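Local coordinates for peptidase M16 domain protein (Alicyclobacillus acidocaldarius subsp. acidocaldarius DSM 446, PDB 4XEA) that probably cleaves peptide bonds as a metal-dependent peptidase of the M16 family, here with a nickel ion in its metal site, at residues R44-D49 / Y185-H190; I119-E124 / E179-C184; M275-D280 / E347-A352; F283-A288 / R353-G358. All blocks are in the same frame, centred on the assembly; numbering follows the deposited sequence.

Contact 1: residues R44-D49 / Y185-H190; sequences RAFRTD and YDTFYH
The backbone O of Phe188 is gripped twice, by hydrogen bonds from Thr37 OG1 and Asn193 ND2. Phe188 is the last residue of helix 178-188, and these bonds hold its carbonyl while its ring reaches toward Phe46. The contact joins the last turn of this helix to strand 45-48, the middle strand of a small three-stranded antiparallel sheet in the first α/β half of the M16 fold. The two rings form a T-shaped pair, with the edge of Phe188 directed at one face of Phe46. Their centroids are 5.0 Å apart and their planes stand at 80°. Phe188 CE1 lies over the centre of the Phe46 ring, 3.8 Å from Phe46 CE1. Phe46 CB already points to the helix, and with CG between the backbone N and carbonyl carbon (chi1 56°) the ring presents one face to Phe188. Tyr39 stacks on Phe188, and the ring of His53 meets Phe46 at an intermediate tilt. Thr187 comes to the same Phe46 ring obliquely, its CG2 lying 4.2 Å from Phe46 CE2. Thr48 and Thr187 also reach toward each other tip to tip. Their hydroxyls are paired elsewhere: Thr48 OG1 bonds to Ala225 O, and Thr187 OG1 to Leu183 O one turn back in its own helix. Across the gap each hydroxyl faces the other residue's methyl. Thr48 OG1 is 3.9 Å from Thr187 CG2, and the closest pair of these two residues is Thr48 CG2 with Thr187 OG1 at 3.7 Å.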
loop_
_atom_site.group_PDB
_atom_site.type_symbol
_atom_site.label_atom_id
_atom_site.label_comp_id
_atom_site.label_asym_id
_atom_site.label_seq_id
_atom_site.Cartn_x
_atom_site.Cartn_y
_atom_site.Cartn_z
ATOM N N ARG A 44 24.105 -12.507 -14.575
ATOM C CA ARG A 44 24.544 -13.895 -14.573
ATOM C C ARG A 44 26.023 -14.027 -14.980
ATOM O O ARG A 44 26.733 -14.878 -14.467
ATOM C CB ARG A 44 23.679 -14.687 -15.564
ATOM C CG ARG A 44 24.035 -16.141 -15.716
ATOM C CD ARG A 44 23.280 -16.782 -16.891
ATOM N NE ARG A 44 21.870 -16.970 -16.586
ATOM C CZ ARG A 44 20.918 -17.186 -17.497
ATOM N NH1 ARG A 44 21.201 -17.163 -18.808
ATOM N NH2 ARG A 44 19.662 -17.376 -17.091
ATOM N N ALA A 45 26.458 -13.232 -15.948
ATOM C CA ALA A 45 27.816 -13.361 -16.460
ATOM C C ALA A 45 28.511 -12.007 -16.460
ATOM O O ALA A 45 27.876 -10.942 -16.657
ATOM C CB ALA A 45 27.803 -13.956 -17.895
ATOM N N PHE A 46 29.820 -12.057 -16.275
ATOM C CA PHE A 46 30.604 -10.854 -16.144
ATOM C C PHE A 46 32.085 -11.218 -16.220
ATOM O O PHE A 46 32.473 -12.374 -16.042
ATOM C CB PHE A 46 30.314 -10.104 -14.838
ATOM C CG PHE A 46 30.499 -10.935 -13.596
ATOM C CD1 PHE A 46 29.470 -11.741 -13.121
ATOM C CD2 PHE A 46 31.727 -10.937 -12.907
ATOM C CE1 PHE A 46 29.657 -12.525 -11.988
ATOM C CE2 PHE A 46 31.911 -11.684 -11.768
ATOM C CZ PHE A 46 30.864 -12.493 -11.299
ATOM N N ARG A 47 32.888 -10.202 -16.505
ATOM C CA ARG A 47 34.336 -10.310 -16.487
ATOM C C ARG A 47 34.856 -9.356 -15.438
ATOM O O ARG A 47 34.392 -8.202 -15.339
ATOM C CB ARG A 47 34.931 -9.900 -17.829
ATOM C CG ARG A 47 36.476 -10.006 -17.891
ATOM C CD ARG A 47 37.025 -9.011 -18.952
ATOM N NE ARG A 47 38.449 -9.160 -19.181
ATOM C CZ ARG A 47 38.982 -10.150 -19.892
ATOM N NH1 ARG A 47 38.196 -11.074 -20.458
ATOM N NH2 ARG A 47 40.298 -10.204 -20.044
ATOM N N THR A 48 35.805 -9.831 -14.634
ATOM C CA THR A 48 36.430 -9.006 -13.611
ATOM C C THR A 48 37.803 -9.615 -13.316
ATOM O O THR A 48 38.011 -10.816 -13.500
ATOM C CB THR A 48 35.584 -8.917 -12.332
ATOM O OG1 THR A 48 36.050 -7.834 -11.523
ATOM C CG2 THR A 48 35.656 -10.208 -11.521
ATOM N N ASP A 49 38.751 -8.735 -12.990
ATOM C CA ASP A 49 40.136 -9.118 -12.717
ATOM C C ASP A 49 40.628 -10.088 -13.769
ATOM O O ASP A 49 41.312 -11.052 -13.475
ATOM C CB ASP A 49 40.294 -9.680 -11.298
ATOM C CG ASP A 49 41.778 -9.834 -10.892
ATOM O OD1 ASP A 49 42.521 -8.826 -10.903
ATOM O OD2 ASP A 49 42.216 -10.968 -10.600
ATOM N N TYR A 185 30.168 -11.230 -4.174
ATOM C CA TYR A 185 30.122 -10.211 -3.136
ATOM C C TYR A 185 31.342 -9.280 -3.257
ATOM O O TYR A 185 31.197 -8.062 -3.183
ATOM C CB TYR A 185 30.068 -10.823 -1.717
ATOM C CG TYR A 185 30.115 -9.788 -0.621
ATOM C CD1 TYR A 185 31.300 -9.524 0.087
ATOM C CD2 TYR A 185 28.982 -9.070 -0.281
ATOM C CE1 TYR A 185 31.334 -8.567 1.063
ATOM C CE2 TYR A 185 29.013 -8.113 0.682
ATOM C CZ TYR A 185 30.171 -7.866 1.357
ATOM O OH TYR A 185 30.161 -6.916 2.323
ATOM N N ASP A 186 32.529 -9.855 -3.441
ATOM C CA ASP A 186 33.735 -9.038 -3.548
ATOM C C ASP A 186 33.674 -8.164 -4.804
ATOM O O ASP A 186 34.099 -7.017 -4.769
ATOM C CB ASP A 186 35.043 -9.880 -3.507
ATOM C CG ASP A 186 35.406 -10.371 -2.103
ATOM O OD1 ASP A 186 34.867 -9.892 -1.046
ATOM O OD2 ASP A 186 36.292 -11.264 -2.052
ATOM N N THR A 187 33.093 -8.673 -5.886
ATOM C CA THR A 187 33.053 -7.942 -7.145
ATOM C C THR A 187 32.039 -6.795 -7.113
ATOM O O THR A 187 32.339 -5.698 -7.597
ATOM C CB THR A 187 32.712 -8.873 -8.304
ATOM O OG1 THR A 187 33.695 -9.911 -8.381
ATOM C CG2 THR A 187 32.642 -8.127 -9.662
ATOM N N PHE A 188 30.850 -7.051 -6.565
ATOM C CA PHE A 188 29.715 -6.146 -6.736
ATOM C C PHE A 188 29.389 -5.307 -5.537
ATOM O O PHE A 188 28.677 -4.332 -5.667
ATOM C CB PHE A 188 28.466 -6.929 -7.169
ATOM C CG PHE A 188 28.546 -7.453 -8.576
ATOM C CD1 PHE A 188 28.824 -8.788 -8.814
ATOM C CD2 PHE A 188 28.358 -6.609 -9.664
ATOM C CE1 PHE A 188 28.917 -9.294 -10.117
ATOM C CE2 PHE A 188 28.408 -7.099 -10.971
ATOM C CZ PHE A 188 28.682 -8.447 -11.207
ATOM N N TYR A 189 29.912 -5.666 -4.369
ATOM C CA TYR A 189 29.607 -4.924 -3.153
ATOM C C TYR A 189 30.705 -3.957 -2.770
ATOM O O TYR A 189 30.722 -3.457 -1.664
ATOM C CB TYR A 189 29.291 -5.881 -2.019
ATOM C CG TYR A 189 27.851 -6.324 -2.019
ATOM C CD1 TYR A 189 27.390 -7.247 -2.960
ATOM C CD2 TYR A 189 26.943 -5.820 -1.077
ATOM C CE1 TYR A 189 26.057 -7.663 -2.984
ATOM C CE2 TYR A 189 25.617 -6.243 -1.078
ATOM C CZ TYR A 189 25.173 -7.151 -2.057
ATOM O OH TYR A 189 23.875 -7.603 -2.063
ATOM N N HIS A 190 31.611 -3.673 -3.702
ATOM C CA HIS A 190 32.579 -2.639 -3.499
ATOM C C HIS A 190 31.876 -1.281 -3.490
ATOM O O HIS A 190 30.936 -1.078 -4.239
ATOM C CB HIS A 190 33.659 -2.658 -4.609
ATOM C CG HIS A 190 34.824 -1.782 -4.294
ATOM N ND1 HIS A 190 34.823 -0.428 -4.548
ATOM C CD2 HIS A 190 36.019 -2.062 -3.726
ATOM C CE1 HIS A 190 35.978 0.089 -4.157
ATOM N NE2 HIS A 190 36.722 -0.880 -3.652
#

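Contact 2: residues I119-E124 / E179-C184; sequences IHLTDE and EQLLLC
The lead-in to helix 123-141, the helix that carries the nickel ligand Glu136, rests through Ile119 and Leu121 on Leu181 and Leu182 of helix 178-188. The contact is wholly apolar. Leu121 does most of the touching, with its CD1 methyl set against two consecutive leucines of the helix. That methyl lies 3.7 Å from Leu181 CB, and the two side chains cross at about a right angle. It is also 3.6 Å from Leu182 CD2, and here the side chains slide past each other in opposite directions. Leu121 CG is anti to its carbonyl carbon (chi1 -61°), and the extended chi2 of -178° carries CD1 out to the helix. Leu182 CD2 is shared, since Ile119 CG2 approaches it obliquely at 3.9 Å. Just beyond Leu121 the chain turns into its helix: Thr122 is the N-cap, and its OG1 takes a hydrogen bond from Asn125 N. Asp123 and Glu179 stay apart, with Asp123 OD1 5.1 Å from Glu179 OE2. Asp123 OD2 instead makes a salt bridge to Lys178. Ile119 also packs on Leu63, Leu121 on Lys66 and Leu181 on Phe62. These belong to helix 59-66, which supplies the nickel ligands His61 and His65. The Leu181 side chain is about 12 Å from the nickel, and the leucines back the helix that carries the inverted HxxEH motif of M16 peptidases.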
loop_
_atom_site.group_PDB
_atom_site.type_symbol
_atom_site.label_atom_id
_atom_site.label_comp_id
_atom_site.label_asym_id
_atom_site.label_seq_id
_atom_site.Cartn_x
_atom_site.Cartn_y
_atom_site.Cartn_z
ATOM N N ILE A 119 30.410 -9.673 5.050
ATOM C CA ILE A 119 29.524 -10.827 4.850
ATOM C C ILE A 119 30.078 -11.956 5.658
ATOM O O ILE A 119 31.296 -12.059 5.801
ATOM C CB ILE A 119 29.416 -11.274 3.391
ATOM C CG1 ILE A 119 28.197 -12.189 3.253
ATOM C CG2 ILE A 119 30.706 -11.954 2.934
ATOM C CD1 ILE A 119 27.746 -12.474 1.867
ATOM N N HIS A 120 29.192 -12.798 6.187
ATOM C CA HIS A 120 29.603 -13.885 7.065
ATOM C C HIS A 120 29.026 -15.206 6.561
ATOM O O HIS A 120 27.957 -15.641 6.974
ATOM C CB HIS A 120 29.216 -13.568 8.530
ATOM C CG HIS A 120 29.850 -12.309 9.059
ATOM N ND1 HIS A 120 31.078 -12.297 9.695
ATOM C CD2 HIS A 120 29.436 -11.019 9.018
ATOM C CE1 HIS A 120 31.383 -11.055 10.033
ATOM N NE2 HIS A 120 30.411 -10.257 9.620
ATOM N N LEU A 121 29.762 -15.835 5.661
ATOM C CA LEU A 121 29.362 -17.096 5.063
ATOM C C LEU A 121 30.195 -18.245 5.581
ATOM O O LEU A 121 31.403 -18.120 5.743
ATOM C CB LEU A 121 29.565 -17.030 3.549
ATOM C CG LEU A 121 28.777 -15.969 2.794
ATOM C CD1 LEU A 121 29.072 -16.110 1.323
ATOM C CD2 LEU A 121 27.295 -16.121 3.087
ATOM N N THR A 122 29.541 -19.381 5.811
ATOM C CA THR A 122 30.210 -20.624 6.198
ATOM C C THR A 122 29.634 -21.720 5.316
ATOM O O THR A 122 28.517 -21.561 4.776
ATOM C CB THR A 122 29.939 -21.009 7.676
ATOM O OG1 THR A 122 28.579 -21.437 7.817
ATOM C CG2 THR A 122 30.230 -19.835 8.636
ATOM N N ASP A 123 30.364 -22.818 5.152
ATOM C CA ASP A 123 29.851 -23.915 4.341
ATOM C C ASP A 123 28.514 -24.360 4.904
ATOM O O ASP A 123 27.565 -24.572 4.146
ATOM C CB ASP A 123 30.824 -25.086 4.260
ATOM C CG ASP A 123 32.077 -24.750 3.483
ATOM O OD1 ASP A 123 31.957 -24.366 2.303
ATOM O OD2 ASP A 123 33.184 -24.874 4.061
ATOM N N GLU A 124 28.432 -24.440 6.231
ATOM C CA GLU A 124 27.209 -24.817 6.926
ATOM C C GLU A 124 26.041 -23.901 6.548
ATOM O O GLU A 124 25.041 -24.382 6.024
ATOM C CB GLU A 124 27.449 -24.832 8.451
ATOM C CG GLU A 124 26.229 -25.197 9.302
ATOM C CD GLU A 124 25.715 -24.040 10.157
ATOM O OE1 GLU A 124 26.070 -24.013 11.354
ATOM O OE2 GLU A 124 24.955 -23.180 9.647
ATOM N N GLU A 179 32.306 -20.152 -2.695
ATOM C CA GLU A 179 33.341 -19.483 -3.490
ATOM C C GLU A 179 32.734 -18.486 -4.477
ATOM O O GLU A 179 33.170 -17.330 -4.614
ATOM C CB GLU A 179 34.112 -20.567 -4.278
ATOM C CG GLU A 179 35.071 -21.428 -3.461
ATOM C CD GLU A 179 34.412 -22.404 -2.438
ATOM O OE1 GLU A 179 33.337 -22.995 -2.712
ATOM O OE2 GLU A 179 35.004 -22.593 -1.345
ATOM N N GLN A 180 31.710 -18.941 -5.176
ATOM C CA GLN A 180 30.954 -18.077 -6.082
ATOM C C GLN A 180 30.284 -16.920 -5.372
ATOM O O GLN A 180 30.331 -15.788 -5.838
ATOM C CB GLN A 180 29.902 -18.892 -6.789
ATOM C CG GLN A 180 30.499 -19.827 -7.808
ATOM C CD GLN A 180 29.479 -20.807 -8.344
ATOM O OE1 GLN A 180 28.453 -21.057 -7.710
ATOM N NE2 GLN A 180 29.776 -21.397 -9.496
ATOM N N LEU A 181 29.650 -17.203 -4.241
ATOM C CA LEU A 181 28.980 -16.154 -3.494
ATOM C C LEU A 181 29.995 -15.091 -3.096
ATOM O O LEU A 181 29.718 -13.895 -3.180
ATOM C CB LEU A 181 28.298 -16.722 -2.238
ATOM C CG LEU A 181 27.000 -17.501 -2.396
ATOM C CD1 LEU A 181 26.641 -18.300 -1.090
ATOM C CD2 LEU A 181 25.850 -16.552 -2.810
ATOM N N LEU A 182 31.163 -15.544 -2.645
ATOM C CA LEU A 182 32.204 -14.645 -2.176
ATOM C C LEU A 182 32.777 -13.827 -3.341
ATOM O O LEU A 182 33.047 -12.627 -3.193
ATOM C CB LEU A 182 33.325 -15.412 -1.448
ATOM C CG LEU A 182 33.021 -15.919 -0.029
ATOM C CD1 LEU A 182 34.275 -16.446 0.638
ATOM C CD2 LEU A 182 32.388 -14.832 0.826
ATOM N N LEU A 183 32.918 -14.460 -4.495
ATOM C CA LEU A 183 33.398 -13.758 -5.688
ATOM C C LEU A 183 32.420 -12.642 -6.048
ATOM O O LEU A 183 32.817 -11.493 -6.235
ATOM C CB LEU A 183 33.524 -14.713 -6.857
ATOM C CG LEU A 183 33.676 -13.987 -8.204
ATOM C CD1 LEU A 183 35.097 -13.397 -8.309
ATOM C CD2 LEU A 183 33.388 -14.940 -9.320
ATOM N N CYS A 184 31.129 -12.978 -6.124
ATOM C CA CYS A 184 30.131 -11.985 -6.487
ATOM C C CYS A 184 30.050 -10.894 -5.457
ATOM O O CYS A 184 29.936 -9.741 -5.828
ATOM C CB CYS A 184 28.769 -12.618 -6.754
ATOM S SG CYS A 184 28.838 -13.677 -8.154
#

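Contact 3: residues M275-D280 / E347-A352; sequences MTILLD and EAFERA
Ile277 is the first residue of 275-280 to meet helix 346-363. Its CG2, anti to the backbone N, reaches between Ala352 and Phe349. The methyl lies 3.8 Å from Ala352 CB and 3.9 Å from Phe349 CE1. It approaches the phenyl ring obliquely. Phe349 leaves its helix with CG anti to the backbone N (chi1 168°), which brings the CD1 and CE1 side of the ring to the isoleucine. Met397 packs on both Ile277 and Phe349. The backbone takes part too, since Ile277 O is 3.5 Å from Ala352 CB. Next along the helix, Leu278 and Leu279 turn their side chains away from 347-352. Leu278 packs on Phe406, and Leu279 lies against strands 304-309 and 314-321. Asp280, one turn after Ile277, faces the second helix again. Its OD2 rests 3.3 Å from Ala352 CB, while its OD1 makes a salt bridge to Lys355. The small alanine lets the backbones come close: the CA atoms of Ile277 and Ala352 are 5.5 Å apart. The axes of the two helical segments pass at 8.7 Å, with 124° between their directions. One face of helix 265-283 thus meets a helix and another meets β-strands, the layered helix-on-sheet packing of the α/β domain in the second half of an M16 peptidase.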
loop_
_atom_site.group_PDB
_atom_site.type_symbol
_atom_site.label_atom_id
_atom_site.label_comp_id
_atom_site.label_asym_id
_atom_site.label_seq_id
_atom_site.Cartn_x
_atom_site.Cartn_y
_atom_site.Cartn_z
HETATM N N MSE A 275 6.587 6.402 -21.423
HETATM C CA MSE A 275 5.672 5.266 -21.339
HETATM C C MSE A 275 4.637 5.439 -20.204
HETATM O O MSE A 275 3.495 4.971 -20.311
HETATM C CB MSE A 275 6.444 3.958 -21.171
HETATM C CG MSE A 275 7.181 3.503 -22.410
HETATM SE SE MSE A 275 6.037 3.284 -23.928
HETATM C CE MSE A 275 4.996 1.741 -23.263
ATOM N N THR A 276 5.026 6.077 -19.109
ATOM C CA THR A 276 4.096 6.228 -17.986
ATOM C C THR A 276 2.896 7.037 -18.509
ATOM O O THR A 276 1.734 6.655 -18.267
ATOM C CB THR A 276 4.781 6.894 -16.769
ATOM O OG1 THR A 276 5.875 6.064 -16.356
ATOM C CG2 THR A 276 3.847 7.077 -15.589
ATOM N N ILE A 277 3.185 8.114 -19.256
ATOM C CA ILE A 277 2.132 8.972 -19.797
ATOM C C ILE A 277 1.301 8.216 -20.815
ATOM O O ILE A 277 0.074 8.218 -20.728
ATOM C CB ILE A 277 2.676 10.267 -20.443
ATOM C CG1 ILE A 277 3.379 11.126 -19.402
ATOM C CG2 ILE A 277 1.522 11.057 -21.078
ATOM C CD1 ILE A 277 4.467 12.044 -19.980
ATOM N N LEU A 278 1.981 7.539 -21.744
ATOM C CA LEU A 278 1.301 6.807 -22.822
ATOM C C LEU A 278 0.377 5.694 -22.341
ATOM O O LEU A 278 -0.751 5.575 -22.813
ATOM C CB LEU A 278 2.333 6.260 -23.814
ATOM C CG LEU A 278 1.851 5.690 -25.138
ATOM C CD1 LEU A 278 0.946 6.653 -25.876
ATOM C CD2 LEU A 278 3.046 5.290 -26.011
ATOM N N LEU A 279 0.863 4.885 -21.414
ATOM C CA LEU A 279 0.070 3.785 -20.847
ATOM C C LEU A 279 -1.143 4.285 -20.061
ATOM O O LEU A 279 -2.205 3.665 -20.100
ATOM C CB LEU A 279 0.949 2.881 -19.991
ATOM C CG LEU A 279 1.991 2.098 -20.777
ATOM C CD1 LEU A 279 2.872 1.234 -19.817
ATOM C CD2 LEU A 279 1.361 1.221 -21.878
ATOM N N ASP A 280 -1.002 5.417 -19.378
ATOM C CA ASP A 280 -2.144 6.022 -18.705
ATOM C C ASP A 280 -3.193 6.481 -19.719
ATOM O O ASP A 280 -4.400 6.250 -19.505
ATOM C CB ASP A 280 -1.752 7.194 -17.792
ATOM C CG ASP A 280 -2.957 7.842 -17.150
ATOM O OD1 ASP A 280 -3.656 7.211 -16.315
ATOM O OD2 ASP A 280 -3.249 8.982 -17.520
ATOM N N GLU A 347 -6.094 15.083 -26.796
ATOM C CA GLU A 347 -6.753 15.467 -25.550
ATOM C C GLU A 347 -6.520 14.438 -24.442
ATOM O O GLU A 347 -6.297 14.828 -23.292
ATOM C CB GLU A 347 -8.243 15.744 -25.758
ATOM C CG GLU A 347 -8.487 17.017 -26.554
ATOM C CD GLU A 347 -9.944 17.419 -26.631
ATOM O OE1 GLU A 347 -10.823 16.536 -26.600
ATOM O OE2 GLU A 347 -10.213 18.626 -26.722
ATOM N N ALA A 348 -6.536 13.145 -24.796
ATOM C CA ALA A 348 -6.298 12.082 -23.831
ATOM C C ALA A 348 -4.851 12.152 -23.358
ATOM O O ALA A 348 -4.565 11.961 -22.181
ATOM C CB ALA A 348 -6.580 10.716 -24.447
ATOM N N PHE A 349 -3.949 12.417 -24.291
ATOM C CA PHE A 349 -2.547 12.637 -23.986
ATOM C C PHE A 349 -2.292 13.808 -23.003
ATOM O O PHE A 349 -1.527 13.646 -22.059
ATOM C CB PHE A 349 -1.741 12.786 -25.305
ATOM C CG PHE A 349 -0.338 13.297 -25.122
ATOM C CD1 PHE A 349 0.667 12.474 -24.657
ATOM C CD2 PHE A 349 -0.017 14.596 -25.460
ATOM C CE1 PHE A 349 1.956 12.940 -24.510
ATOM C CE2 PHE A 349 1.282 15.067 -25.319
ATOM C CZ PHE A 349 2.255 14.245 -24.831
ATOM N N GLU A 350 -2.897 14.968 -23.210
ATOM C CA GLU A 350 -2.706 16.079 -22.265
ATOM C C GLU A 350 -3.308 15.762 -20.871
ATOM O O GLU A 350 -2.768 16.187 -19.852
ATOM C CB GLU A 350 -3.262 17.420 -22.817
ATOM C CG GLU A 350 -2.484 18.023 -24.028
ATOM C CD GLU A 350 -0.994 18.281 -23.755
ATOM O OE1 GLU A 350 -0.592 18.352 -22.575
ATOM O OE2 GLU A 350 -0.211 18.427 -24.722
ATOM N N ARG A 351 -4.421 15.040 -20.817
ATOM C CA ARG A 351 -4.985 14.675 -19.515
ATOM C C ARG A 351 -4.032 13.733 -18.797
ATOM O O ARG A 351 -3.878 13.804 -17.585
ATOM C CB ARG A 351 -6.395 14.060 -19.612
ATOM C CG ARG A 351 -7.512 15.078 -19.849
ATOM C CD ARG A 351 -8.919 14.465 -19.667
ATOM N NE ARG A 351 -9.118 13.306 -20.552
ATOM C CZ ARG A 351 -9.572 13.364 -21.811
ATOM N NH1 ARG A 351 -9.702 12.245 -22.513
ATOM N NH2 ARG A 351 -9.879 14.523 -22.387
ATOM N N ALA A 352 -3.374 12.866 -19.558
ATOM C CA ALA A 352 -2.480 11.898 -18.994
ATOM C C ALA A 352 -1.214 12.571 -18.457
ATOM O O ALA A 352 -0.770 12.266 -17.326
ATOM C CB ALA A 352 -2.114 10.832 -20.038
#

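Contact 4: residues F283-A288 / R353-G358; sequences FGPTSA and RKKIMG
Thr286 and Lys355 reach toward each other tip to tip, hydroxyl against ammonium. Lys355 NZ donates a hydrogen bond of 2.8 Å to Thr286 OG1. The lysine sets out from its helix with CG anti to the backbone N, and the chain then bends at chi3 (-72°) to bring NZ to the loop. With chi1 57°, Thr286 turns its OG1 to the ammonium. Lys355 also crosses Pro285 obliquely, with NZ 3.8 Å from Pro285 CD. The same NZ makes a salt bridge to Asp280 OD1, so a carboxylate and a hydroxyl together fix the end of the lysine. The loop it grips is a type I β-turn from Gly284 to Ser287. Gly284 O accepts two bonds from one residue, from Ser287 N at 3.0 Å and from Ser287 OG at 2.8 Å. Ser287 is also the N-cap of the next helix, its OG bonding to Tyr290 N. Lys355 therefore ties helix 346-363 both to the end of helix 265-283 and to the turn before helix 288-295, while Met357 of the same helix, a selenomethionine here, packs on helix 387-396.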
loop_
_atom_site.group_PDB
_atom_site.type_symbol
_atom_site.label_atom_id
_atom_site.label_comp_id
_atom_site.label_asym_id
_atom_site.label_seq_id
_atom_site.Cartn_x
_atom_site.Cartn_y
_atom_site.Cartn_z
ATOM N N PHE A 283 -4.650 3.120 -21.382
ATOM C CA PHE A 283 -5.217 2.061 -20.561
ATOM C C PHE A 283 -5.624 2.504 -19.133
ATOM O O PHE A 283 -6.153 1.699 -18.367
ATOM C CB PHE A 283 -4.147 0.974 -20.420
ATOM C CG PHE A 283 -3.715 0.332 -21.710
ATOM C CD1 PHE A 283 -4.615 -0.404 -22.473
ATOM C CD2 PHE A 283 -2.369 0.368 -22.115
ATOM C CE1 PHE A 283 -4.199 -1.029 -23.647
ATOM C CE2 PHE A 283 -1.958 -0.281 -23.268
ATOM C CZ PHE A 283 -2.873 -0.975 -24.028
ATOM N N GLY A 284 -5.409 3.771 -18.784
ATOM C CA GLY A 284 -5.515 4.230 -17.399
ATOM C C GLY A 284 -6.926 4.233 -16.880
ATOM O O GLY A 284 -7.892 4.122 -17.667
ATOM N N PRO A 285 -7.081 4.408 -15.550
ATOM C CA PRO A 285 -8.415 4.282 -14.969
ATOM C C PRO A 285 -9.387 5.365 -15.399
ATOM O O PRO A 285 -10.592 5.174 -15.277
ATOM C CB PRO A 285 -8.173 4.377 -13.452
ATOM C CG PRO A 285 -6.779 4.755 -13.285
ATOM C CD PRO A 285 -6.029 4.498 -14.529
ATOM N N THR A 286 -8.880 6.489 -15.900
ATOM C CA THR A 286 -9.755 7.531 -16.429
ATOM C C THR A 286 -9.884 7.537 -17.963
ATOM O O THR A 286 -10.485 8.460 -18.513
ATOM C CB THR A 286 -9.336 8.940 -15.934
ATOM O OG1 THR A 286 -7.974 9.189 -16.289
ATOM C CG2 THR A 286 -9.511 9.062 -14.405
ATOM N N SER A 287 -9.376 6.511 -18.649
ATOM C CA SER A 287 -9.509 6.429 -20.108
ATOM C C SER A 287 -10.884 5.888 -20.458
ATOM O O SER A 287 -11.412 5.019 -19.745
ATOM C CB SER A 287 -8.426 5.518 -20.707
ATOM O OG SER A 287 -8.644 4.167 -20.359
ATOM N N ALA A 288 -11.472 6.402 -21.545
ATOM C CA ALA A 288 -12.736 5.873 -22.048
ATOM C C ALA A 288 -12.617 4.382 -22.405
ATOM O O ALA A 288 -13.571 3.625 -22.224
ATOM C CB ALA A 288 -13.261 6.701 -23.254
ATOM N N ARG A 353 -0.601 13.418 -19.278
ATOM C CA ARG A 353 0.558 14.196 -18.846
ATOM C C ARG A 353 0.244 14.953 -17.530
ATOM O O ARG A 353 1.057 14.945 -16.604
ATOM C CB ARG A 353 0.963 15.199 -19.915
ATOM C CG ARG A 353 2.233 15.961 -19.597
ATOM C CD ARG A 353 2.056 17.481 -19.767
ATOM N NE ARG A 353 1.850 17.849 -21.161
ATOM C CZ ARG A 353 2.800 17.805 -22.092
ATOM N NH1 ARG A 353 4.045 17.425 -21.787
ATOM N NH2 ARG A 353 2.512 18.153 -23.344
ATOM N N LYS A 354 -0.925 15.568 -17.445
ATOM C CA LYS A 354 -1.312 16.310 -16.229
ATOM C C LYS A 354 -1.560 15.400 -15.007
ATOM O O LYS A 354 -1.191 15.764 -13.891
ATOM C CB LYS A 354 -2.560 17.145 -16.478
ATOM C CG LYS A 354 -2.894 18.117 -15.302
ATOM C CD LYS A 354 -4.356 18.340 -15.130
ATOM C CE LYS A 354 -4.783 19.721 -15.619
ATOM N NZ LYS A 354 -4.260 19.942 -16.987
ATOM N N LYS A 355 -2.168 14.223 -15.213
ATOM C CA LYS A 355 -2.298 13.235 -14.129
ATOM C C LYS A 355 -0.933 12.797 -13.636
ATOM O O LYS A 355 -0.693 12.750 -12.435
ATOM C CB LYS A 355 -3.118 12.005 -14.571
ATOM C CG LYS A 355 -3.382 10.956 -13.449
ATOM C CD LYS A 355 -3.882 9.597 -13.972
ATOM C CE LYS A 355 -5.307 9.611 -14.483
ATOM N NZ LYS A 355 -5.699 8.241 -15.040
ATOM N N ILE A 356 -0.037 12.450 -14.552
ATOM C CA ILE A 356 1.265 11.916 -14.164
ATOM C C ILE A 356 2.181 13.019 -13.554
ATOM O O ILE A 356 2.952 12.749 -12.655
ATOM C CB ILE A 356 1.960 11.190 -15.335
ATOM C CG1 ILE A 356 1.119 9.994 -15.856
ATOM C CG2 ILE A 356 3.372 10.748 -14.943
ATOM C CD1 ILE A 356 0.679 8.943 -14.820
HETATM N N MSE A 357 2.092 14.248 -14.038
HETATM C CA MSE A 357 2.798 15.376 -13.405
HETATM C C MSE A 357 2.352 15.520 -11.950
HETATM O O MSE A 357 3.181 15.650 -11.074
HETATM C CB MSE A 357 2.558 16.666 -14.189
HETATM C CG MSE A 357 3.095 17.927 -13.533
HETATM SE SE MSE A 357 5.034 17.918 -13.468
HETATM C CE MSE A 357 5.269 18.751 -15.239
ATOM N N GLY A 358 1.044 15.470 -11.710
ATOM C CA GLY A 358 0.483 15.539 -10.358
ATOM C C GLY A 358 0.935 14.377 -9.479
ATOM O O GLY A 358 1.346 14.580 -8.331
#

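In the fold
From the N terminus, contact 1 closes the longest loop, bringing strand 45-48 to the end of helix 178-188. Contact 2 is nested inside it and uses the preceding part of the same helix. The two touch, as where Tyr185 packs on Ile119, and both belong to the half of the chain that holds the nickel. Contacts 3 and 4 come later in series, on the opposite side of the chain's centre. The centres of contacts 2 and 3 are about 47 Å apart. Contact 3 closes helix 265-283 onto helix 346-363, and contact 4 brings the loop before helix 288-295 to the same helix. Their segments cross along the chain, and Ile277 CG2 packs on the Arg353 backbone N.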